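Local coordinates for protein ebony (Drosophila melanogaster, PDB 6DYM) that probably joins beta-alanine to biogenic amines such as dopamine, as a nonribosomal peptide synthetase of which this chain is the atypical C-terminal condensation domain, at residues A[140-143]-A[144-148]; A[169-172]-A[173-177]; A[27-30]-A[31-34]; A[111-115]-A[116-120]. All blocks are in the same frame, centred on the assembly; numbering follows the deposited sequence. Where two conformers were deposited one is given.

Overall arrangement
Strand order across the central sheet is consistent with an acetyltransferase-like (GNAT) fold, and the four contacts lie around that sheet. Contacts 1 and 2, with centres about 12 Å apart, touch: His141 ND1 lies 2.7 Å from Tyr175 OH, a probable hydrogen bond, and Glu144 OE1 probably bonds Tyr177 OH, so helix 133-153 and the end of helix 166-174 are tied side by side. Contact 4 leads into strand 119-127, and its Leu120 CD2 packs 4.1 Å from Val147 O of contact 1. Contact 3 stands apart, its centre about 30 Å from that of contact 4, across the chain's centre. The side chain of His141 is about 9 Å from a bound calcium ion.

Contact 1. Residues A[140-143]-A[144-148]; sequences MHFM and EHEVL
Met143 O takes the N-H of Val147 at 2.8 Å, the shortest of four successive i to i+4 backbone bonds. With CG1 anti to its N (chi1 170°), Val147 brings its other methyl, CG2, to 3.2 Å from Met143 O, and packs on Met125 and Phe62 of the sheet, where a compact branched residue suits. One residue earlier, Phe142 O accepts Glu146 N at 2.9 Å, and their side chains also meet. Glu146 CG sits over one face of the Phe142 ring, toward its rim and 4.2 Å from the ring centroid, a CH-pi contact between the aliphatic part of an acid and an aromatic. The chain bends at chi2 (-55°), and the carboxylate and ring planes end 26° apart. OE2 lies in the His145 ring plane, 3.1 Å from His145 ND1, which comes from the anti side and well out of the carboxylate plane, while OE1 forms a salt bridge with Arg149. Two partners thus probably fix the rotation of the acid. Phe142 also packs on strands 4-8 and 62-66, and the unbranched Met143 against Met125 and Thr127. The helix belongs to a beta-alpha-beta unit with strands 119-127 and 158-163, consistent with a GNAT-like fold.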
# COMPACT_ATOMS: atom_id res chain seq x y z
N MET A 140 5.80 11.41 2.55
CA MET A 140 6.20 10.00 2.49
C MET A 140 7.18 9.66 3.61
O MET A 140 7.03 8.63 4.28
CB MET A 140 6.83 9.69 1.12
CG MET A 140 5.83 9.71 -0.03
SD MET A 140 4.55 8.45 0.14
CE MET A 140 5.41 7.01 -0.51
N HIS A 141 8.19 10.51 3.82
CA HIS A 141 9.12 10.30 4.93
C HIS A 141 8.37 10.25 6.26
O HIS A 141 8.67 9.42 7.13
CB HIS A 141 10.18 11.40 4.97
CG HIS A 141 11.35 11.17 4.05
ND1 HIS A 141 12.26 10.15 4.24
CD2 HIS A 141 11.76 11.84 2.95
CE1 HIS A 141 13.17 10.20 3.29
NE2 HIS A 141 12.89 11.21 2.49
N PHE A 142 7.37 11.12 6.43
CA PHE A 142 6.63 11.19 7.68
C PHE A 142 5.80 9.92 7.90
O PHE A 142 5.80 9.35 9.00
CB PHE A 142 5.73 12.43 7.68
CG PHE A 142 5.00 12.66 8.97
CD1 PHE A 142 5.61 13.32 10.02
CD2 PHE A 142 3.68 12.24 9.12
CE1 PHE A 142 4.92 13.54 11.21
CE2 PHE A 142 3.00 12.46 10.30
CZ PHE A 142 3.61 13.11 11.35
N MET A 143 5.09 9.47 6.87
CA MET A 143 4.29 8.26 7.01
C MET A 143 5.18 7.03 7.20
O MET A 143 4.83 6.12 7.96
CB MET A 143 3.41 8.06 5.78
CG MET A 143 2.44 9.19 5.55
SD MET A 143 1.16 8.70 4.40
CE MET A 143 1.98 8.91 2.84
N GLU A 144 6.31 6.98 6.51
CA GLU A 144 7.24 5.88 6.70
C GLU A 144 7.72 5.82 8.14
O GLU A 144 7.83 4.73 8.73
CB GLU A 144 8.41 6.05 5.74
CG GLU A 144 9.50 5.03 5.87
CD GLU A 144 8.99 3.60 5.93
OE1 GLU A 144 9.46 2.86 6.83
OE2 GLU A 144 8.13 3.25 5.11
N HIS A 145 8.02 6.98 8.72
CA HIS A 145 8.45 7.06 10.11
C HIS A 145 7.33 6.66 11.06
O HIS A 145 7.58 6.00 12.07
CB HIS A 145 8.94 8.48 10.41
CG HIS A 145 9.33 8.73 11.84
ND1 HIS A 145 8.42 9.09 12.81
CD2 HIS A 145 10.54 8.72 12.45
CE1 HIS A 145 9.04 9.27 13.96
NE2 HIS A 145 10.33 9.05 13.77
N GLU A 146 6.09 7.04 10.75
CA GLU A 146 4.99 6.74 11.66
C GLU A 146 4.52 5.29 11.56
O GLU A 146 4.06 4.73 12.56
CB GLU A 146 3.81 7.68 11.40
CG GLU A 146 4.05 9.09 11.92
CD GLU A 146 4.40 9.11 13.40
OE1 GLU A 146 3.56 8.65 14.22
OE2 GLU A 146 5.51 9.57 13.75
N VAL A 147 4.62 4.67 10.39
CA VAL A 147 4.30 3.24 10.29
C VAL A 147 5.23 2.44 11.19
O VAL A 147 4.79 1.52 11.90
CB VAL A 147 4.35 2.77 8.83
CG1 VAL A 147 4.25 1.26 8.76
CG2 VAL A 147 3.22 3.40 8.03
N LEU A 148 6.52 2.78 11.19
CA LEU A 148 7.47 2.14 12.10
C LEU A 148 7.03 2.30 13.55
O LEU A 148 7.06 1.34 14.32
CB LEU A 148 8.87 2.72 11.88
CG LEU A 148 9.56 2.36 10.56
CD1 LEU A 148 10.74 3.29 10.23
CD2 LEU A 148 10.01 0.90 10.55

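Contact 2. Residues A[169-172]-A[173-177]; sequences QQLA and DVYHY
Between Ala172 and Tyr177 the backbone bonds close helix 166-174 with a Schellman motif. Tyr177 N reaches back to Ala172 O at 2.9 Å, and His176 N bonds Asp173 O at 3.0 Å. Tyr175 is the first to leave helical angles, and His176, with positive phi (67°), is the C-prime residue that completes the reversal. Before it, regular i to i+4 bonds persist as far as Tyr175 N, which gives its hydrogen to Leu171 O and only weakly to Ala172 O.

Apolar contacts follow the same turn. Ala172 CB meets Tyr177 CB at 4.0 Å, the hydrophobic pairing that commonly accompanies this cap; the small alanine lets the tyrosine fold back close against the helix. Tyr177 carries CG anti to its carbonyl carbon (chi1 -81°), which sets the ring beside Ala172. Leu171 CD2 lies farther, 4.4 Å from Tyr175 CE2.

Carbonyl oxygens face the ring edges. Tyr175 CD2 points at Leu171 O from 3.1 Å, with the oxygen in the ring plane, and Tyr177 CD1 approaches Ala172 O at 3.3 Å. A glycine in place of Tyr177 would probably leave Ala172 CB without its apolar mate and Glu144 without the hydroxyl that bonds it.

Polar ends are held from outside. Tyr175 OH bonds His141, Tyr177 OH bonds Glu144, and Asp173 OD1 is bonded by His209. Gln169 NE2 serves Asn163 O and Arg205 O. The helix end thus lies between helix 133-153, touched by Leu171 and Tyr175, and strands 158-163 and 205-212, which receive Ala172 and Tyr177.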
# COMPACT_ATOMS: atom_id res chain seq x y z
N GLN A 169 9.95 1.89 -3.80
CA GLN A 169 11.02 0.89 -3.69
C GLN A 169 12.30 1.51 -3.15
O GLN A 169 12.96 0.93 -2.28
CB GLN A 169 11.28 0.25 -5.05
CG GLN A 169 10.12 -0.61 -5.55
CD GLN A 169 10.22 -0.94 -7.03
OE1 GLN A 169 11.11 -0.44 -7.72
NE2 GLN A 169 9.29 -1.75 -7.52
N GLN A 170 12.67 2.69 -3.65
CA GLN A 170 13.90 3.33 -3.19
C GLN A 170 13.77 3.83 -1.76
O GLN A 170 14.72 3.73 -0.97
CB GLN A 170 14.27 4.47 -4.14
CG GLN A 170 15.56 5.20 -3.79
CD GLN A 170 16.11 5.99 -4.97
OE1 GLN A 170 15.36 6.34 -5.88
NE2 GLN A 170 17.41 6.26 -4.95
N LEU A 171 12.61 4.39 -1.41
CA LEU A 171 12.39 4.79 -0.02
C LEU A 171 12.55 3.61 0.92
O LEU A 171 13.18 3.74 1.98
CB LEU A 171 11.00 5.41 0.12
CG LEU A 171 10.87 6.86 -0.34
CD1 LEU A 171 9.41 7.28 -0.32
CD2 LEU A 171 11.71 7.78 0.54
N ALA A 172 11.97 2.46 0.57
CA ALA A 172 12.12 1.28 1.41
C ALA A 172 13.58 0.88 1.57
O ALA A 172 14.01 0.49 2.66
CB ALA A 172 11.32 0.12 0.81
N ASP A 173 14.36 0.98 0.49
CA ASP A 173 15.78 0.66 0.58
C ASP A 173 16.51 1.57 1.56
O ASP A 173 17.28 1.09 2.41
CB ASP A 173 16.43 0.75 -0.80
CG ASP A 173 15.76 -0.17 -1.82
OD1 ASP A 173 15.44 -1.32 -1.46
OD2 ASP A 173 15.55 0.28 -2.97
N VAL A 174 16.29 2.89 1.47
CA VAL A 174 17.04 3.79 2.35
C VAL A 174 16.53 3.74 3.78
O VAL A 174 17.23 4.19 4.70
CB VAL A 174 17.06 5.23 1.81
CG1 VAL A 174 17.70 5.25 0.43
CG2 VAL A 174 15.67 5.84 1.77
N TYR A 175 15.33 3.20 4.01
CA TYR A 175 14.84 2.94 5.36
C TYR A 175 15.25 1.56 5.86
O TYR A 175 14.73 1.11 6.88
CB TYR A 175 13.32 3.11 5.42
CG TYR A 175 12.91 4.55 5.66
CD1 TYR A 175 12.79 5.05 6.96
CD2 TYR A 175 12.68 5.41 4.60
CE1 TYR A 175 12.42 6.36 7.18
CE2 TYR A 175 12.32 6.73 4.82
CZ TYR A 175 12.19 7.20 6.11
OH TYR A 175 11.83 8.52 6.33
N HIS A 176 16.15 0.89 5.14
CA HIS A 176 16.75 -0.39 5.54
C HIS A 176 15.75 -1.53 5.57
O HIS A 176 15.86 -2.45 6.40
CB HIS A 176 17.47 -0.25 6.89
CG HIS A 176 18.45 0.87 6.92
ND1 HIS A 176 18.28 1.99 7.71
CD2 HIS A 176 19.59 1.07 6.22
CE1 HIS A 176 19.29 2.82 7.51
NE2 HIS A 176 20.09 2.29 6.61
N TYR A 177 14.76 -1.51 4.68
CA TYR A 177 13.95 -2.69 4.46
C TYR A 177 14.78 -3.75 3.75
O TYR A 177 15.58 -3.44 2.85
CB TYR A 177 12.73 -2.36 3.61
CG TYR A 177 11.58 -1.76 4.39
CD1 TYR A 177 11.61 -0.42 4.78
CD2 TYR A 177 10.47 -2.52 4.71
CE1 TYR A 177 10.55 0.13 5.49
CE2 TYR A 177 9.41 -1.97 5.42
CZ TYR A 177 9.45 -0.65 5.81
OH TYR A 177 8.40 -0.10 6.51

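Contact 3. Residues A[27-30]-A[31-34]; sequences NKAD and LEQW
Gln33 and Ala29 meet where the latter leads into a turn of helical angles at 31-34 that lacks the regular bonds, in the loop between helices 14-25 and 41-58, which in GNAT relatives commonly borders the acceptor-substrate side. The backbone bond Gln33 N to Ala29 O is weak, at 3.3 Å, and the side chain of Gln33 does the firmer work. With CG between the backbone N and the carbonyl carbon (chi1 69°), its otherwise extended chain is directed over Asp30 O, to which NE2 gives a nearly straight bond (164°) at 3.0 Å. That oxygen also accepts from Gln204 NE2, so two amides grip it. A leucine here has no amide to offer, and Asp30 O would probably be left with Gln204 as its remaining amide partner.

Close packing continues where buried Glu32 brings OE1 to 3.1 Å from Ala29 CB; the small methyl suits a place so close to the acid, whose OE2 bonds the hydroxyl of Tyr44. The other end is looser: Asn27 is exposed, and its side chain turns to Lys36. Trp34 gives its NE1 hydrogen to Gln204 OE1, and Gln33 CG lies 3.5 Å above one face of the Trp34 indole, offset toward the rim.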
# COMPACT_ATOMS: atom_id res chain seq x y z
N ASN A 27 -4.84 5.61 -12.87
CA ASN A 27 -3.94 5.99 -13.96
C ASN A 27 -2.49 6.01 -13.50
O ASN A 27 -1.59 5.63 -14.26
CB ASN A 27 -4.34 7.34 -14.55
CG ASN A 27 -5.40 7.23 -15.63
OD1 ASN A 27 -5.65 6.15 -16.16
ND2 ASN A 27 -6.03 8.35 -15.95
N LYS A 28 -2.24 6.45 -12.26
CA LYS A 28 -0.88 6.60 -11.76
C LYS A 28 -0.20 5.26 -11.49
O LYS A 28 1.03 5.16 -11.65
CB LYS A 28 -0.85 7.42 -10.47
CG LYS A 28 -1.70 8.72 -10.44
CD LYS A 28 -1.81 9.45 -11.77
CE LYS A 28 -3.05 10.35 -11.80
NZ LYS A 28 -4.22 9.70 -11.12
N ALA A 29 -0.96 4.22 -11.13
CA ALA A 29 -0.36 3.00 -10.61
C ALA A 29 0.43 2.25 -11.68
O ALA A 29 -0.00 2.11 -12.82
CB ALA A 29 -1.43 2.11 -10.00
N ASP A 30 1.59 1.73 -11.28
CA ASP A 30 2.52 1.15 -12.24
C ASP A 30 2.04 -0.19 -12.79
O ASP A 30 2.42 -0.55 -13.91
CB ASP A 30 3.90 0.99 -11.59
CG ASP A 30 4.46 2.33 -11.11
OD1 ASP A 30 3.94 2.88 -10.12
OD2 ASP A 30 5.43 2.82 -11.73
N LEU A 31 1.19 -0.91 -12.06
CA LEU A 31 0.68 -2.18 -12.56
C LEU A 31 -0.61 -2.02 -13.35
O LEU A 31 -0.77 -2.62 -14.42
CB LEU A 31 0.44 -3.14 -11.39
CG LEU A 31 1.70 -3.66 -10.70
CD1 LEU A 31 1.31 -4.53 -9.52
CD2 LEU A 31 2.59 -4.43 -11.68
N GLU A 32 -1.54 -1.20 -12.84
CA GLU A 32 -2.84 -1.03 -13.50
C GLU A 32 -2.74 -0.35 -14.85
O GLU A 32 -3.65 -0.50 -15.67
CB GLU A 32 -3.79 -0.24 -12.60
CG GLU A 32 -4.18 -0.97 -11.34
CD GLU A 32 -3.30 -0.62 -10.15
OE1 GLU A 32 -2.08 -0.89 -10.22
OE2 GLU A 32 -3.82 -0.08 -9.16
N GLN A 33 -1.66 0.40 -15.11
CA GLN A 33 -1.52 1.05 -16.41
C GLN A 33 -1.44 0.03 -17.54
O GLN A 33 -1.78 0.34 -18.68
CB GLN A 33 -0.28 1.94 -16.43
CG GLN A 33 1.03 1.18 -16.38
CD GLN A 33 2.25 2.08 -16.41
OE1 GLN A 33 2.31 3.04 -17.18
NE2 GLN A 33 3.22 1.78 -15.55
N TRP A 34 -1.00 -1.19 -17.23
CA TRP A 34 -0.89 -2.24 -18.24
C TRP A 34 -2.17 -3.04 -18.39
O TRP A 34 -2.28 -3.83 -19.34
CB TRP A 34 0.28 -3.16 -17.90
CG TRP A 34 1.56 -2.40 -17.68
CD1 TRP A 34 2.24 -2.25 -16.51
CD2 TRP A 34 2.28 -1.65 -18.67
NE1 TRP A 34 3.35 -1.47 -16.71
CE2 TRP A 34 3.40 -1.09 -18.03
CE3 TRP A 34 2.10 -1.41 -20.04
CZ2 TRP A 34 4.33 -0.29 -18.70
CZ3 TRP A 34 3.02 -0.63 -20.70
CH2 TRP A 34 4.12 -0.08 -20.04

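Contact 4. Residues A[111-115]-A[116-120]; sequences YLPKG and LNQIL
A loop after helix 93-111 turns the chain into strand 119-127, a middle strand of the mixed sheet, and Leu112 and Ile119 meet across that turn. Ile119 CD1 lies 3.6 Å from Leu112 CB and about as close to Pro113 O. The two side chains cross at about a right angle. Ile119 gets its CD1 there by carrying CG1 anti to the carbonyl carbon (chi1 -50°) and extending the chain beyond it. Both residues are buried, and both touch Phe160 of the adjacent strand 158-163 and Trp210 of the next, 205-212, so branched aliphatic groups suit the place.

Gln118 closes the turn across from Lys114 and Gly115. Bent at chi2 (-80°), its chain sets CG 3.2 Å from Lys114 O and 3.4 Å from Gly115 O, and OE1 reaches Pro113 CB at 3.8 Å. Rigid Pro113 keeps this arm of the loop extended and offers the amide an apolar edge. Gly115 has a positive phi (101°) at which a CB would collide with the preceding carbonyl oxygen, so a residue without a side chain is needed at the bend.

No direct hydrogen bond links the two arms. One water bridges them instead, donating to Gly115 O at 2.9 Å and accepting from Ile119 N at 2.7 Å. Pro113 O has Arg82 as a partner, and Asn117 N is held by Asp80. The turn therefore appears to rest on both a buried hydrocarbon contact and a water-bridged backbone, with its charged neighbours binding it to the adjoining loops and strand.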
# COMPACT_ATOMS: atom_id res chain seq x y z
N TYR A 111 8.57 -17.94 5.55
CA TYR A 111 9.78 -17.33 6.08
C TYR A 111 9.55 -16.29 7.16
O TYR A 111 10.49 -15.98 7.90
CB TYR A 111 10.58 -16.67 4.94
CG TYR A 111 11.29 -17.66 4.06
CD1 TYR A 111 10.83 -17.93 2.77
CD2 TYR A 111 12.41 -18.35 4.51
CE1 TYR A 111 11.48 -18.85 1.96
CE2 TYR A 111 13.07 -19.27 3.71
CZ TYR A 111 12.60 -19.51 2.43
OH TYR A 111 13.25 -20.42 1.63
N LEU A 112 8.35 -15.75 7.29
CA LEU A 112 8.07 -14.71 8.27
C LEU A 112 7.42 -15.30 9.51
O LEU A 112 6.87 -16.41 9.47
CB LEU A 112 7.18 -13.63 7.65
CG LEU A 112 7.81 -12.90 6.46
CD1 LEU A 112 6.92 -11.76 5.99
CD2 LEU A 112 9.20 -12.40 6.82
N PRO A 113 7.45 -14.59 10.65
CA PRO A 113 6.95 -15.17 11.90
C PRO A 113 5.49 -15.57 11.82
O PRO A 113 4.66 -14.88 11.22
CB PRO A 113 7.16 -14.04 12.92
CG PRO A 113 8.24 -13.20 12.34
CD PRO A 113 8.04 -13.25 10.86
N LYS A 114 5.18 -16.70 12.45
CA LYS A 114 3.82 -17.21 12.50
C LYS A 114 3.05 -16.54 13.63
O LYS A 114 3.62 -16.04 14.60
CB LYS A 114 3.81 -18.73 12.70
CG LYS A 114 4.52 -19.52 11.61
CD LYS A 114 3.65 -19.64 10.36
CE LYS A 114 3.97 -20.91 9.58
NZ LYS A 114 5.26 -20.80 8.84
N GLY A 115 1.73 -16.55 13.50
CA GLY A 115 0.86 -16.06 14.55
C GLY A 115 0.34 -14.66 14.27
O GLY A 115 0.85 -13.92 13.42
N LEU A 116 -0.69 -14.29 15.02
CA LEU A 116 -1.27 -12.96 14.91
C LEU A 116 -0.36 -11.94 15.58
O LEU A 116 0.49 -12.27 16.40
CB LEU A 116 -2.67 -12.94 15.54
CG LEU A 116 -3.88 -13.34 14.68
CD1 LEU A 116 -3.57 -14.51 13.75
CD2 LEU A 116 -5.07 -13.67 15.57
N ASN A 117 -0.55 -10.67 15.20
CA ASN A 117 0.17 -9.55 15.79
C ASN A 117 1.68 -9.67 15.55
O ASN A 117 2.48 -9.21 16.37
CB ASN A 117 -0.13 -9.43 17.29
CG ASN A 117 0.24 -8.08 17.86
OD1 ASN A 117 -0.64 -7.28 18.17
ND2 ASN A 117 1.53 -7.80 17.97
N GLN A 118 2.06 -10.28 14.44
CA GLN A 118 3.46 -10.43 14.07
C GLN A 118 3.84 -9.60 12.85
O GLN A 118 4.84 -8.89 12.87
CB GLN A 118 3.78 -11.91 13.80
CG GLN A 118 3.61 -12.83 15.00
CD GLN A 118 4.79 -12.77 15.95
OE1 GLN A 118 5.70 -11.96 15.78
NE2 GLN A 118 4.77 -13.63 16.96
N ILE A 119 3.05 -9.68 11.79
CA ILE A 119 3.37 -9.05 10.52
C ILE A 119 2.41 -7.89 10.31
O ILE A 119 1.21 -8.09 10.10
CB ILE A 119 3.29 -10.06 9.37
CG1 ILE A 119 4.08 -11.33 9.70
CG2 ILE A 119 3.80 -9.43 8.10
CD1 ILE A 119 3.96 -12.40 8.64
N LEU A 120 2.94 -6.67 10.35
CA LEU A 120 2.18 -5.48 9.99
C LEU A 120 2.28 -5.27 8.49
O LEU A 120 3.36 -4.98 7.97
CB LEU A 120 2.67 -4.25 10.75
CG LEU A 120 1.81 -3.02 10.49
CD1 LEU A 120 0.40 -3.22 11.04
CD2 LEU A 120 2.45 -1.76 11.07
O HOH W 1 0.88 -11.28 12.14